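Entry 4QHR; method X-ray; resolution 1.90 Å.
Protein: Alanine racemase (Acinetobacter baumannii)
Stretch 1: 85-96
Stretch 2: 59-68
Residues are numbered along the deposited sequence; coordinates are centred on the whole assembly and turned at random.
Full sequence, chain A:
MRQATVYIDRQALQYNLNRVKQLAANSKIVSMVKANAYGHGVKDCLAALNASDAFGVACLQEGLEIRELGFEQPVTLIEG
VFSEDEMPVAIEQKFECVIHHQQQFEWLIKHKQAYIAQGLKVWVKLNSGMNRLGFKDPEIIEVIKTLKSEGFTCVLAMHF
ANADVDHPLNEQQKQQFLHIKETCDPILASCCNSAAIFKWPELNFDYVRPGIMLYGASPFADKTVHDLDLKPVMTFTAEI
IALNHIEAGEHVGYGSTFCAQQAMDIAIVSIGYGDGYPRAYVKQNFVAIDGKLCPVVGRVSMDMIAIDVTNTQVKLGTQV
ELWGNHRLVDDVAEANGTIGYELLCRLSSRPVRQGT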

# COMPACT_ATOMS: atom_id res chain seq x y z
N ASP A 85 15.56 10.94 24.23
CA ASP A 85 14.79 12.21 24.23
C ASP A 85 13.28 12.02 24.10
O ASP A 85 12.54 12.97 24.24
CB ASP A 85 15.35 13.22 23.22
CG ASP A 85 15.17 12.80 21.78
OD1 ASP A 85 14.58 11.74 21.47
OD2 ASP A 85 15.69 13.57 20.91
N GLU A 86 12.81 10.82 23.82
CA GLU A 86 11.37 10.53 23.88
C GLU A 86 10.85 10.40 25.28
O GLU A 86 9.64 10.55 25.49
CB GLU A 86 11.02 9.26 23.10
CG GLU A 86 11.39 9.26 21.62
CD GLU A 86 11.14 7.89 21.00
OE1 GLU A 86 10.11 7.29 21.35
OE2 GLU A 86 11.93 7.42 20.18
N MET A 87 11.71 10.10 26.26
CA MET A 87 11.25 9.90 27.63
C MET A 87 10.46 11.06 28.25
O MET A 87 9.40 10.81 28.83
CB MET A 87 12.41 9.48 28.57
CG MET A 87 12.92 8.06 28.29
SD MET A 87 11.66 6.78 28.44
CE MET A 87 11.25 6.96 30.16
N PRO A 88 10.95 12.30 28.14
CA PRO A 88 10.21 13.44 28.75
C PRO A 88 8.84 13.60 28.14
O PRO A 88 7.88 13.94 28.85
CB PRO A 88 11.09 14.67 28.46
CG PRO A 88 12.45 14.14 28.24
CD PRO A 88 12.29 12.74 27.65
N VAL A 89 8.74 13.34 26.82
CA VAL A 89 7.46 13.48 26.08
C VAL A 89 6.47 12.40 26.49
O VAL A 89 5.32 12.68 26.82
CB VAL A 89 7.67 13.40 24.56
CG1 VAL A 89 6.35 13.58 23.82
CG2 VAL A 89 8.69 14.45 24.08
N ALA A 90 6.93 11.16 26.50
CA ALA A 90 6.16 10.04 27.02
C ALA A 90 5.62 10.29 28.41
O ALA A 90 4.45 10.08 28.67
CB ALA A 90 6.99 8.75 26.99
N ILE A 91 6.46 10.76 29.31
CA ILE A 91 6.04 11.03 30.67
C ILE A 91 4.98 12.14 30.73
O ILE A 91 3.97 12.01 31.43
CB ILE A 91 7.27 11.33 31.53
CG1 ILE A 91 8.10 10.05 31.76
CG2 ILE A 91 6.88 11.93 32.83
CD1 ILE A 91 9.54 10.39 32.16
N GLU A 92 5.18 13.18 29.94
CA GLU A 92 4.32 14.37 29.98
C GLU A 92 2.94 14.03 29.42
O GLU A 92 1.90 14.44 29.96
CB GLU A 92 4.97 15.50 29.19
CG GLU A 92 4.10 16.72 28.87
CD GLU A 92 3.71 17.55 30.08
OE1 GLU A 92 2.69 18.24 29.95
OE2 GLU A 92 4.39 17.54 31.15
N GLN A 93 2.93 13.24 28.36
CA GLN A 93 1.70 12.80 27.75
C GLN A 93 1.04 11.59 28.43
O GLN A 93 -0.01 11.13 27.97
CB GLN A 93 1.99 12.44 26.30
CG GLN A 93 2.49 13.59 25.43
CD GLN A 93 1.41 14.61 25.18
OE1 GLN A 93 0.23 14.34 25.41
NE2 GLN A 93 1.79 15.78 24.73
N LYS A 94 1.65 11.09 29.49
CA LYS A 94 1.18 9.87 30.16
C LYS A 94 1.11 8.61 29.26
O LYS A 94 0.08 7.91 29.20
CB LYS A 94 -0.15 10.10 30.83
CG LYS A 94 -0.06 11.11 31.97
CD LYS A 94 -1.42 11.27 32.62
CE LYS A 94 -1.32 12.12 33.88
NZ LYS A 94 -2.52 13.03 33.95
N PHE A 95 2.21 8.33 28.58
CA PHE A 95 2.36 7.14 27.77
C PHE A 95 3.18 6.11 28.55
O PHE A 95 4.34 6.35 28.91
CB PHE A 95 3.13 7.46 26.48
CG PHE A 95 2.44 8.38 25.53
CD1 PHE A 95 1.13 8.64 25.58
CD2 PHE A 95 3.17 8.95 24.52
CE1 PHE A 95 0.53 9.48 24.69
CE2 PHE A 95 2.58 9.79 23.59
CZ PHE A 95 1.26 10.04 23.69
N GLU A 96 2.62 4.94 28.83
CA GLU A 96 3.36 3.92 29.50
C GLU A 96 4.27 3.26 28.46
O GLU A 96 3.86 3.07 27.32
CB GLU A 96 2.44 2.89 30.12
CG GLU A 96 1.58 3.50 31.22
CD GLU A 96 0.73 2.49 31.93
OE1 GLU A 96 0.48 1.40 31.37
OE2 GLU A 96 0.38 2.79 33.09
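Stretch 2 (59-68) CLQEGLEIRE

The end of a helix leaves backbone carbonyls without the amide partners that the next turn would have supplied, and a long polar side chain from a neighbouring helix can take up such an acceptor. Alanine racemase from Acinetobacter baumannii offers a clear example. Stretch 2 begins with Cys59 at the N-cap position and runs as a helix from Leu60 to Glu68. It lies beside the helix that runs through Pro88 to Glu92 with its N-to-C direction inclined by 33°, so the two run roughly the same way, their axes approaching to 11.0 Å. The register follows: Leu60 lies nearest Ala90, Gly63 nearest Phe95 and Arg67 nearest Gln93.

The first helix closes in a Schellman motif. Lys94 takes positive phi, and two bonds reach back into the last turn, from Phe95 N to Ala90 O at 2.8 Å and from Lys94 N to Ile91 O at 3.2 Å. Gln93 O is met by Arg67 instead. Arg67 NE donates to Gln93 O at 2.9 Å, and Arg67 NH2 donates to the same Gln93 O at 3.0 Å, a forked arrangement in which the carbonyl lies near the guanidinium plane. Both NH1 and NH2 also find hydrogen-bonding partners elsewhere in the structure. Phe95 covers one face of the guanidinium, its CE1 3.7 Å from Arg67 NE, leaving the edge free for the carbonyl.

At the other end, a water joins the two stretches. It accepts from Leu60 N at 2.8 Å and donates to Glu86 OE1 at 2.6 Å. Leu60 N is in the first turn of its helix, where an amide has no carbonyl one turn back within the helix; the water fills that place and passes the link to the carboxylate. Farther along, the helix serves its own amides, with Gly63 N bonded to Cys59 O at 3.2 Å and Leu64 N to Leu60 O at 2.8 Å.

Between these polar ends the contact is apolar. Leu60, chi1 t and chi2 p, places CD1 3.6 Å from Phe95 CD2, at the ring edge, and 3.9 Å from Val89 CG1. The same Val89 CG1 lies 3.8 Å from Leu64 CD2, which also sits 3.8 Å from Gln93 CG. Gly63 makes room for the phenyl ring: Phe95 CZ comes within 3.3 Å of Gly63 C, and an ideal CB on Gly63 would stand 2.9 Å from Phe95 CE2, a clash. In all, 462 Å² is buried, summed over both sides.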

# COMPACT_ATOMS: atom_id res chain seq x y z
N CYS A 59 4.71 3.52 18.21
CA CYS A 59 5.73 4.53 18.48
C CYS A 59 5.14 5.79 19.08
O CYS A 59 3.91 6.02 19.06
CB CYS A 59 6.56 4.86 17.22
SG CYS A 59 5.56 5.46 15.83
N LEU A 60 6.04 6.64 19.58
CA LEU A 60 5.61 7.88 20.22
C LEU A 60 4.72 8.72 19.31
O LEU A 60 3.74 9.33 19.76
CB LEU A 60 6.84 8.72 20.56
CG LEU A 60 6.67 10.06 21.26
CD1 LEU A 60 6.15 9.81 22.67
CD2 LEU A 60 8.01 10.79 21.27
N GLN A 61 5.10 8.81 18.04
CA GLN A 61 4.39 9.69 17.12
C GLN A 61 2.91 9.27 16.97
O GLN A 61 2.05 10.15 16.93
CB GLN A 61 5.08 9.80 15.76
CG GLN A 61 4.24 10.50 14.69
CD GLN A 61 3.79 11.89 15.11
OE1 GLN A 61 4.60 12.71 15.55
NE2 GLN A 61 2.50 12.16 14.97
N GLU A 62 2.64 7.98 16.88
CA GLU A 62 1.26 7.46 16.91
C GLU A 62 0.52 7.85 18.19
O GLU A 62 -0.65 8.19 18.17
CB GLU A 62 1.20 5.93 16.69
CG GLU A 62 1.57 5.56 15.28
CD GLU A 62 1.66 4.04 15.00
OE1 GLU A 62 1.64 3.23 15.92
OE2 GLU A 62 1.78 3.71 13.81
N GLY A 63 1.21 7.79 19.33
CA GLY A 63 0.61 8.25 20.54
C GLY A 63 0.33 9.75 20.57
O GLY A 63 -0.72 10.15 21.03
N LEU A 64 1.25 10.55 20.04
CA LEU A 64 1.02 12.02 19.96
C LEU A 64 -0.19 12.34 19.05
O LEU A 64 -0.92 13.31 19.26
CB LEU A 64 2.30 12.70 19.43
CG LEU A 64 3.49 12.75 20.42
CD1 LEU A 64 4.72 13.30 19.74
CD2 LEU A 64 3.16 13.58 21.68
N GLU A 65 -0.39 11.55 18.01
CA GLU A 65 -1.56 11.74 17.15
C GLU A 65 -2.87 11.52 17.94
O GLU A 65 -3.87 12.23 17.78
CB GLU A 65 -1.47 10.78 15.96
CG GLU A 65 -2.46 11.08 14.87
CD GLU A 65 -2.33 10.17 13.66
OE1 GLU A 65 -1.65 9.11 13.73
OE2 GLU A 65 -2.94 10.59 12.62
N ILE A 66 -2.89 10.49 18.76
CA ILE A 66 -4.07 10.21 19.60
C ILE A 66 -4.37 11.42 20.49
O ILE A 66 -5.54 11.84 20.66
CB ILE A 66 -3.84 8.97 20.45
CG1 ILE A 66 -3.83 7.73 19.53
CG2 ILE A 66 -4.90 8.85 21.53
CD1 ILE A 66 -3.47 6.44 20.22
N ARG A 67 -3.32 11.97 21.07
CA ARG A 67 -3.48 13.06 22.06
C ARG A 67 -3.94 14.31 21.35
O ARG A 67 -4.82 14.98 21.84
CB ARG A 67 -2.18 13.32 22.79
CG ARG A 67 -1.85 12.26 23.81
CD ARG A 67 -2.54 12.54 25.13
NE ARG A 67 -2.17 11.51 26.10
CZ ARG A 67 -2.85 10.38 26.30
NH1 ARG A 67 -3.98 10.11 25.66
NH2 ARG A 67 -2.42 9.48 27.16
N GLU A 68 -3.32 14.61 20.22
CA GLU A 68 -3.70 15.74 19.34
C GLU A 68 -5.15 15.67 18.94
O GLU A 68 -5.79 16.73 18.77
CB GLU A 68 -2.81 15.76 18.12
CG GLU A 68 -3.09 16.81 17.09
CD GLU A 68 -2.01 16.77 16.02
OE1 GLU A 68 -1.85 15.69 15.38
OE2 GLU A 68 -1.30 17.79 15.84
O HOH W 1 8.31 5.45 20.79